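Local structure of MATE family efflux transporter (Vibrio cholerae, 6IDR) at residues L33-F38 against V172-L177; A265-A270 against T343-I348. The protein probably exports drugs and other small molecules across the cell membrane, as a member of the MATE family of cation-coupled multidrug efflux transporters. One frame throughout, in Å; residues are numbered along the deposited sequence.

Contact 1 of 2, residues L33-F38 against V172-L177; sequences LVDSAF and VLNLIL
The phenyl ring of F38 meets L175 at its rim: methyl CD1 of L175 lies near the ring plane, 4.0 Å from CZ of F38, and makes an edge contact rather than a CH-pi one. The flat groups of D35 and N174 lie on the other flank, with the carboxylate and amide planes turned 41° from each other. Oxygen OD1 of D35 stands 3.0 Å from the atom modelled as OD1 of N174, an amide whose orientation is doubtful. Between the ring and the polar pair sits V34, whose CG1 is 3.9 Å from CD1 of L175. The first torsion of L175 (chi1 172°) carries its branch outward, and the second then turns CD1 toward both V34 and F38. The axes of 33-38 and 172-177 run nearly parallel, 7° apart at 10.1 Å, a separation that favours long or bulky side chains as the bridge. T196 of helix 190-213 touches both D35 and N174, while D178, next along from L177, places a second carboxylate close to OD1 of D35. The contact thus divides by chemistry: buried D35 belongs to a polar cluster with N174, T196 and D178, whereas V34, F38 and L175 form an apolar edge beside it, where dispersion and shape alone join the two helices.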
ATOM      1  N   LEU A  33      -3.007  -0.157 -14.382  1.00 33.28           N
ATOM      2  CA  LEU A  33      -3.272  -1.219 -15.348  1.00 35.45           C
ATOM      3  C   LEU A  33      -4.198  -0.746 -16.469  1.00 42.54           C
ATOM      4  O   LEU A  33      -4.089  -1.207 -17.604  1.00 49.77           O
ATOM      5  CB  LEU A  33      -3.861  -2.446 -14.636  1.00 42.75           C
ATOM      6  CG  LEU A  33      -5.303  -2.897 -14.893  1.00 50.58           C
ATOM      7  CD1 LEU A  33      -5.387  -3.827 -16.099  1.00 51.75           C
ATOM      8  CD2 LEU A  33      -5.857  -3.593 -13.660  1.00 54.83           C
ATOM      9  N   VAL A  34      -5.107   0.169 -16.147  1.00 46.10           N
ATOM     10  CA  VAL A  34      -6.019   0.720 -17.146  1.00 38.16           C
ATOM     11  C   VAL A  34      -5.298   1.760 -17.999  1.00 38.62           C
ATOM     12  O   VAL A  34      -5.437   1.776 -19.223  1.00 38.77           O
ATOM     13  CB  VAL A  34      -7.267   1.351 -16.488  1.00 35.32           C
ATOM     14  CG1 VAL A  34      -8.049   2.179 -17.492  1.00 27.21           C
ATOM     15  CG2 VAL A  34      -8.151   0.267 -15.884  1.00 31.01           C
ATOM     16  N   ASP A  35      -4.516   2.616 -17.348  1.00 38.79           N
ATOM     17  CA  ASP A  35      -3.733   3.632 -18.044  1.00 37.64           C
ATOM     18  C   ASP A  35      -2.735   3.018 -19.028  1.00 41.64           C
ATOM     19  O   ASP A  35      -2.668   3.429 -20.185  1.00 37.92           O
ATOM     20  CB  ASP A  35      -2.993   4.520 -17.040  1.00 31.63           C
ATOM     21  CG  ASP A  35      -3.814   5.721 -16.601  1.00 38.20           C
ATOM     22  OD1 ASP A  35      -5.060   5.651 -16.652  1.00 38.70           O
ATOM     23  OD2 ASP A  35      -3.209   6.739 -16.203  1.00 39.69           O
ATOM     24  N   SER A  36      -1.966   2.033 -18.571  1.00 37.23           N
ATOM     25  CA  SER A  36      -0.956   1.393 -19.412  1.00 40.34           C
ATOM     26  C   SER A  36      -1.596   0.579 -20.531  1.00 40.82           C
ATOM     27  O   SER A  36      -0.965   0.300 -21.551  1.00 43.08           O
ATOM     28  CB  SER A  36      -0.044   0.495 -18.574  1.00 45.67           C
ATOM     29  OG  SER A  36      -0.753  -0.627 -18.074  1.00 52.40           O
ATOM     30  N   ALA A  37      -2.853   0.199 -20.331  1.00 41.35           N
ATOM     31  CA  ALA A  37      -3.592  -0.571 -21.323  1.00 44.01           C
ATOM     32  C   ALA A  37      -3.888   0.260 -22.566  1.00 41.56           C
ATOM     33  O   ALA A  37      -3.670  -0.191 -23.689  1.00 49.54           O
ATOM     34  CB  ALA A  37      -4.884  -1.098 -20.725  1.00 37.54           C
ATOM     35  N   PHE A  38      -4.389   1.474 -22.357  1.00 39.55           N
ATOM     36  CA  PHE A  38      -4.739   2.358 -23.464  1.00 38.31           C
ATOM     37  C   PHE A  38      -3.499   2.906 -24.163  1.00 40.53           C
ATOM     38  O   PHE A  38      -3.494   3.094 -25.379  1.00 42.46           O
ATOM     39  CB  PHE A  38      -5.613   3.519 -22.977  1.00 38.83           C
ATOM     40  CG  PHE A  38      -7.012   3.116 -22.606  1.00 40.23           C
ATOM     41  CD1 PHE A  38      -7.881   2.617 -23.564  1.00 37.96           C
ATOM     42  CD2 PHE A  38      -7.467   3.255 -21.305  1.00 38.13           C
ATOM     43  CE1 PHE A  38      -9.171   2.249 -23.227  1.00 44.87           C
ATOM     44  CE2 PHE A  38      -8.756   2.891 -20.963  1.00 38.02           C
ATOM     45  CZ  PHE A  38      -9.609   2.388 -21.925  1.00 41.42           C
ATOM     46  N   VAL A 172     -13.625   4.209 -12.148  1.00 31.59           N
ATOM     47  CA  VAL A 172     -14.555   4.088 -13.266  1.00 34.40           C
ATOM     48  C   VAL A 172     -14.470   5.318 -14.156  1.00 37.68           C
ATOM     49  O   VAL A 172     -14.446   5.215 -15.382  1.00 38.31           O
ATOM     50  CB  VAL A 172     -16.007   3.904 -12.776  1.00 36.22           C
ATOM     51  CG1 VAL A 172     -16.995   4.091 -13.921  1.00 30.38           C
ATOM     52  CG2 VAL A 172     -16.178   2.534 -12.144  1.00 29.48           C
ATOM     53  N   LEU A 173     -14.419   6.483 -13.518  1.00 34.19           N
ATOM     54  CA  LEU A 173     -14.268   7.750 -14.222  1.00 37.15           C
ATOM     55  C   LEU A 173     -12.999   7.772 -15.071  1.00 38.18           C
ATOM     56  O   LEU A 173     -13.024   8.203 -16.222  1.00 38.11           O
ATOM     57  CB  LEU A 173     -14.260   8.914 -13.226  1.00 26.63           C
ATOM     58  CG  LEU A 173     -15.560   9.710 -13.075  1.00 32.12           C
ATOM     59  CD1 LEU A 173     -16.764   8.788 -12.928  1.00 38.14           C
ATOM     60  CD2 LEU A 173     -15.470  10.663 -11.891  1.00 24.52           C
ATOM     61  N   ASN A 174     -11.892   7.300 -14.502  1.00 33.98           N
ATOM     62  CA  ASN A 174     -10.625   7.256 -15.224  1.00 35.49           C
ATOM     63  C   ASN A 174     -10.693   6.316 -16.424  1.00 44.22           C
ATOM     64  O   ASN A 174     -10.091   6.582 -17.466  1.00 36.39           O
ATOM     65  CB  ASN A 174      -9.490   6.840 -14.286  1.00 31.57           C
ATOM     66  CG  ASN A 174      -8.160   6.698 -15.004  1.00 36.21           C
ATOM     67  OD1 ASN A 174      -7.624   5.597 -15.130  1.00 36.19           O
ATOM     68  ND2 ASN A 174      -7.625   7.814 -15.486  1.00 32.90           N
ATOM     69  N   LEU A 175     -11.431   5.220 -16.270  1.00 40.61           N
ATOM     70  CA  LEU A 175     -11.659   4.276 -17.358  1.00 40.26           C
ATOM     71  C   LEU A 175     -12.442   4.927 -18.492  1.00 45.83           C
ATOM     72  O   LEU A 175     -12.104   4.780 -19.666  1.00 48.34           O
ATOM     73  CB  LEU A 175     -12.410   3.044 -16.849  1.00 41.17           C
ATOM     74  CG  LEU A 175     -12.888   2.052 -17.914  1.00 41.21           C
ATOM     75  CD1 LEU A 175     -11.702   1.434 -18.633  1.00 45.89           C
ATOM     76  CD2 LEU A 175     -13.767   0.975 -17.297  1.00 39.54           C
ATOM     77  N   ILE A 176     -13.498   5.644 -18.119  1.00 40.06           N
ATOM     78  CA  ILE A 176     -14.350   6.339 -19.074  1.00 43.03           C
ATOM     79  C   ILE A 176     -13.597   7.439 -19.820  1.00 43.92           C
ATOM     80  O   ILE A 176     -13.664   7.532 -21.046  1.00 44.91           O
ATOM     81  CB  ILE A 176     -15.575   6.963 -18.370  1.00 43.22           C
ATOM     82  CG1 ILE A 176     -16.487   5.873 -17.802  1.00 39.33           C
ATOM     83  CG2 ILE A 176     -16.344   7.871 -19.320  1.00 44.63           C
ATOM     84  CD1 ILE A 176     -17.689   6.418 -17.062  1.00 25.05           C
ATOM     85  N   LEU A 177     -12.873   8.262 -19.070  1.00 43.44           N
ATOM     86  CA  LEU A 177     -12.286   9.480 -19.617  1.00 46.43           C
ATOM     87  C   LEU A 177     -11.035   9.249 -20.466  1.00 45.06           C
ATOM     88  O   LEU A 177     -10.723  10.065 -21.331  1.00 45.77           O
ATOM     89  CB  LEU A 177     -11.960  10.455 -18.481  1.00 42.79           C
ATOM     90  CG  LEU A 177     -13.152  11.011 -17.695  1.00 43.92           C
ATOM     91  CD1 LEU A 177     -12.686  11.986 -16.624  1.00 38.43           C
ATOM     92  CD2 LEU A 177     -14.152  11.674 -18.629  1.00 47.57           C
TER

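Contact 2 of 2, residues A265-A270 against T343-I348; sequences AVAAWA and TEVSQI. With OLC ((2R)-2,3-dihydroxypropyl (9Z)-octadec-9-enoate), chain E.
A268 meets V345 and I348 together: its CB is 3.8 Å from CG1 of V345 and equally far from CG2 of I348. The same CG1 of V345 rests on the backbone, 3.7 Å from CA of A268, with the methyl of A267 beside it. While CB and CG2 of I348 sit on the A268 methyl, its extended CG1 arm (chi1 -55°, chi2 180°) stretches CD1 to within 3.7 Å of CA of A265. Alanine suits these positions, since its small methyl lets the axes close to 8.4 Å at a crossing of -52°, and the branched side chains of V345 and I348 pack on alanine backbone and methyls. A264 extends the patch, touching both, and F411 of helix 379-434 also packs on I348. F411, Y394 and L410 touch W269, which projects to another side of 265-270; C11 of a monoolein chain lies over one face of its indole, offset toward the rim, 3.5 Å from CZ2 of W269. Behind V345 and I348, buried S346 makes weak hydrogen bonds to the carbonyl oxygens of E342 and A336. The whole is close helix-helix packing through an alanine-rich surface, here joining helices 263-278 and 343-353 of an all-helical membrane transporter.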
ATOM      1  N   ALA A 265      12.260 -18.716 -15.149  1.00 30.67           N
ATOM      2  CA  ALA A 265      12.068 -18.649 -13.707  1.00 29.46           C
ATOM      3  C   ALA A 265      11.824 -17.215 -13.249  1.00 30.42           C
ATOM      4  O   ALA A 265      11.044 -16.974 -12.328  1.00 30.64           O
ATOM      5  CB  ALA A 265      13.267 -19.239 -12.988  1.00 27.56           C
ATOM      6  N   VAL A 266      12.497 -16.269 -13.895  1.00 30.52           N
ATOM      7  CA  VAL A 266      12.331 -14.855 -13.580  1.00 33.36           C
ATOM      8  C   VAL A 266      10.925 -14.379 -13.939  1.00 33.60           C
ATOM      9  O   VAL A 266      10.288 -13.661 -13.169  1.00 37.70           O
ATOM     10  CB  VAL A 266      13.370 -13.988 -14.317  1.00 29.88           C
ATOM     11  CG1 VAL A 266      13.132 -12.509 -14.038  1.00 26.63           C
ATOM     12  CG2 VAL A 266      14.780 -14.394 -13.911  1.00 25.76           C
ATOM     13  N   ALA A 267      10.446 -14.790 -15.109  1.00 26.99           N
ATOM     14  CA  ALA A 267       9.104 -14.435 -15.556  1.00 30.48           C
ATOM     15  C   ALA A 267       8.042 -15.095 -14.682  1.00 34.49           C
ATOM     16  O   ALA A 267       6.981 -14.519 -14.437  1.00 33.57           O
ATOM     17  CB  ALA A 267       8.910 -14.826 -17.012  1.00 24.18           C
ATOM     18  N   ALA A 268       8.334 -16.305 -14.216  1.00 31.45           N
ATOM     19  CA  ALA A 268       7.411 -17.038 -13.358  1.00 30.93           C
ATOM     20  C   ALA A 268       7.323 -16.397 -11.978  1.00 33.93           C
ATOM     21  O   ALA A 268       6.263 -16.389 -11.352  1.00 30.57           O
ATOM     22  CB  ALA A 268       7.839 -18.492 -13.240  1.00 26.14           C
ATOM     23  N   TRP A 269       8.446 -15.861 -11.511  1.00 34.52           N
ATOM     24  CA  TRP A 269       8.507 -15.205 -10.211  1.00 29.47           C
ATOM     25  C   TRP A 269       7.707 -13.908 -10.220  1.00 32.22           C
ATOM     26  O   TRP A 269       7.086 -13.542  -9.224  1.00 36.65           O
ATOM     27  CB  TRP A 269       9.961 -14.930  -9.826  1.00 32.37           C
ATOM     28  CG  TRP A 269      10.127 -14.284  -8.489  1.00 33.93           C
ATOM     29  CD1 TRP A 269      10.263 -12.950  -8.232  1.00 33.11           C
ATOM     30  CD2 TRP A 269      10.185 -14.945  -7.220  1.00 41.37           C
ATOM     31  NE1 TRP A 269      10.400 -12.740  -6.882  1.00 33.51           N
ATOM     32  CE2 TRP A 269      10.355 -13.948  -6.238  1.00 34.94           C
ATOM     33  CE3 TRP A 269      10.107 -16.282  -6.818  1.00 35.74           C
ATOM     34  CZ2 TRP A 269      10.451 -14.248  -4.881  1.00 37.30           C
ATOM     35  CZ3 TRP A 269      10.199 -16.576  -5.471  1.00 36.90           C
ATOM     36  CH2 TRP A 269      10.371 -15.564  -4.518  1.00 36.90           C
ATOM     37  N   ALA A 270       7.728 -13.218 -11.356  1.00 34.33           N
ATOM     38  CA  ALA A 270       6.965 -11.989 -11.526  1.00 31.84           C
ATOM     39  C   ALA A 270       5.468 -12.273 -11.489  1.00 32.85           C
ATOM     40  O   ALA A 270       4.694 -11.509 -10.912  1.00 32.56           O
ATOM     41  CB  ALA A 270       7.343 -11.309 -12.830  1.00 25.89           C
ATOM     42  N   THR A 343       5.436 -22.779 -21.929  1.00 39.23           N
ATOM     43  CA  THR A 343       5.411 -24.014 -21.149  1.00 41.87           C
ATOM     44  C   THR A 343       6.387 -23.989 -19.973  1.00 44.83           C
ATOM     45  O   THR A 343       6.026 -24.357 -18.853  1.00 40.91           O
ATOM     46  CB  THR A 343       5.727 -25.236 -22.033  1.00 52.06           C
ATOM     47  OG1 THR A 343       4.686 -25.404 -23.004  1.00 51.05           O
ATOM     48  CG2 THR A 343       5.835 -26.499 -21.191  1.00 41.51           C
ATOM     49  N   GLU A 344       7.616 -23.552 -20.235  1.00 43.09           N
ATOM     50  CA  GLU A 344       8.652 -23.474 -19.207  1.00 43.29           C
ATOM     51  C   GLU A 344       8.200 -22.651 -18.004  1.00 42.65           C
ATOM     52  O   GLU A 344       8.475 -23.008 -16.859  1.00 36.81           O
ATOM     53  CB  GLU A 344       9.933 -22.871 -19.784  1.00 47.81           C
ATOM     54  CG  GLU A 344      10.574 -23.692 -20.885  1.00 59.12           C
ATOM     55  CD  GLU A 344      11.748 -22.983 -21.533  1.00 71.58           C
ATOM     56  OE1 GLU A 344      11.894 -21.759 -21.328  1.00 68.26           O
ATOM     57  OE2 GLU A 344      12.524 -23.652 -22.248  1.00 67.81           O
ATOM     58  N   VAL A 345       7.503 -21.554 -18.275  1.00 39.74           N
ATOM     59  CA  VAL A 345       7.054 -20.650 -17.225  1.00 38.28           C
ATOM     60  C   VAL A 345       5.855 -21.218 -16.469  1.00 34.51           C
ATOM     61  O   VAL A 345       5.743 -21.051 -15.254  1.00 33.60           O
ATOM     62  CB  VAL A 345       6.689 -19.271 -17.802  1.00 46.76           C
ATOM     63  CG1 VAL A 345       6.345 -18.294 -16.686  1.00 36.63           C
ATOM     64  CG2 VAL A 345       7.837 -18.735 -18.643  1.00 42.45           C
ATOM     65  N   SER A 346       4.964 -21.891 -17.190  1.00 37.28           N
ATOM     66  CA  SER A 346       3.777 -22.488 -16.583  1.00 35.28           C
ATOM     67  C   SER A 346       4.128 -23.502 -15.497  1.00 31.90           C
ATOM     68  O   SER A 346       3.476 -23.551 -14.455  1.00 33.51           O
ATOM     69  CB  SER A 346       2.907 -23.159 -17.649  1.00 35.00           C
ATOM     70  OG  SER A 346       2.086 -22.217 -18.316  1.00 49.14           O
ATOM     71  N   GLN A 347       5.161 -24.302 -15.739  1.00 30.81           N
ATOM     72  CA  GLN A 347       5.528 -25.374 -14.818  1.00 34.95           C
ATOM     73  C   GLN A 347       6.211 -24.850 -13.558  1.00 27.09           C
ATOM     74  O   GLN A 347       6.044 -25.413 -12.477  1.00 26.47           O
ATOM     75  CB  GLN A 347       6.432 -26.389 -15.523  1.00 33.54           C
ATOM     76  CG  GLN A 347       5.845 -26.933 -16.817  1.00 35.52           C
ATOM     77  CD  GLN A 347       6.682 -28.040 -17.429  1.00 48.44           C
ATOM     78  OE1 GLN A 347       7.198 -27.901 -18.538  1.00 50.44           O
ATOM     79  NE2 GLN A 347       6.808 -29.152 -16.714  1.00 49.57           N
ATOM     80  N   ILE A 348       6.982 -23.777 -13.700  1.00 27.68           N
ATOM     81  CA  ILE A 348       7.639 -23.155 -12.556  1.00 31.78           C
ATOM     82  C   ILE A 348       6.618 -22.407 -11.701  1.00 30.49           C
ATOM     83  O   ILE A 348       6.675 -22.448 -10.471  1.00 28.48           O
ATOM     84  CB  ILE A 348       8.755 -22.191 -13.006  1.00 33.75           C
ATOM     85  CG1 ILE A 348       9.748 -22.931 -13.907  1.00 36.48           C
ATOM     86  CG2 ILE A 348       9.470 -21.591 -11.804  1.00 31.93           C
ATOM     87  CD1 ILE A 348      10.886 -22.073 -14.409  1.00 32.64           C
TER
HETATM   88  C18 OLC E 504      11.401  -8.885  -2.136  1.00 32.99           C
HETATM   89  C17 OLC E 504       9.905  -8.710  -2.282  1.00 35.96           C
HETATM   90  C11 OLC E 504       6.943 -13.968  -4.709  1.00 43.10           C
HETATM   91  C16 OLC E 504       9.192  -9.574  -1.264  1.00 44.33           C
HETATM   92  C12 OLC E 504       7.115 -13.051  -3.519  1.00 40.59           C
HETATM   93  C15 OLC E 504       8.108 -10.372  -1.956  1.00 41.54           C
HETATM   94  C13 OLC E 504       7.702 -11.737  -3.983  1.00 41.06           C
HETATM   95  C14 OLC E 504       8.745 -11.268  -2.995  1.00 41.07           C

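In the fold
The two contacts share no helix: contact 1 joins helices 5-40 and 161-184 within the first MatE range, contact 2 joins 263-278 and 343-353 within the second. Their centres lie 28 Å apart and their nearest atoms about 13 Å, without touching. Contact 1 is partly buried and mixed, with a close polar pair beside an apolar edge, between nearly parallel helices set farther apart and bridged by side-chain ends. Contact 2, although farther from the centre of the chain, is the more buried and wholly apolar, its inclined helices brought closer by alanines. Acidic groups thus mark the first, while shape-matched methyl groups make the second.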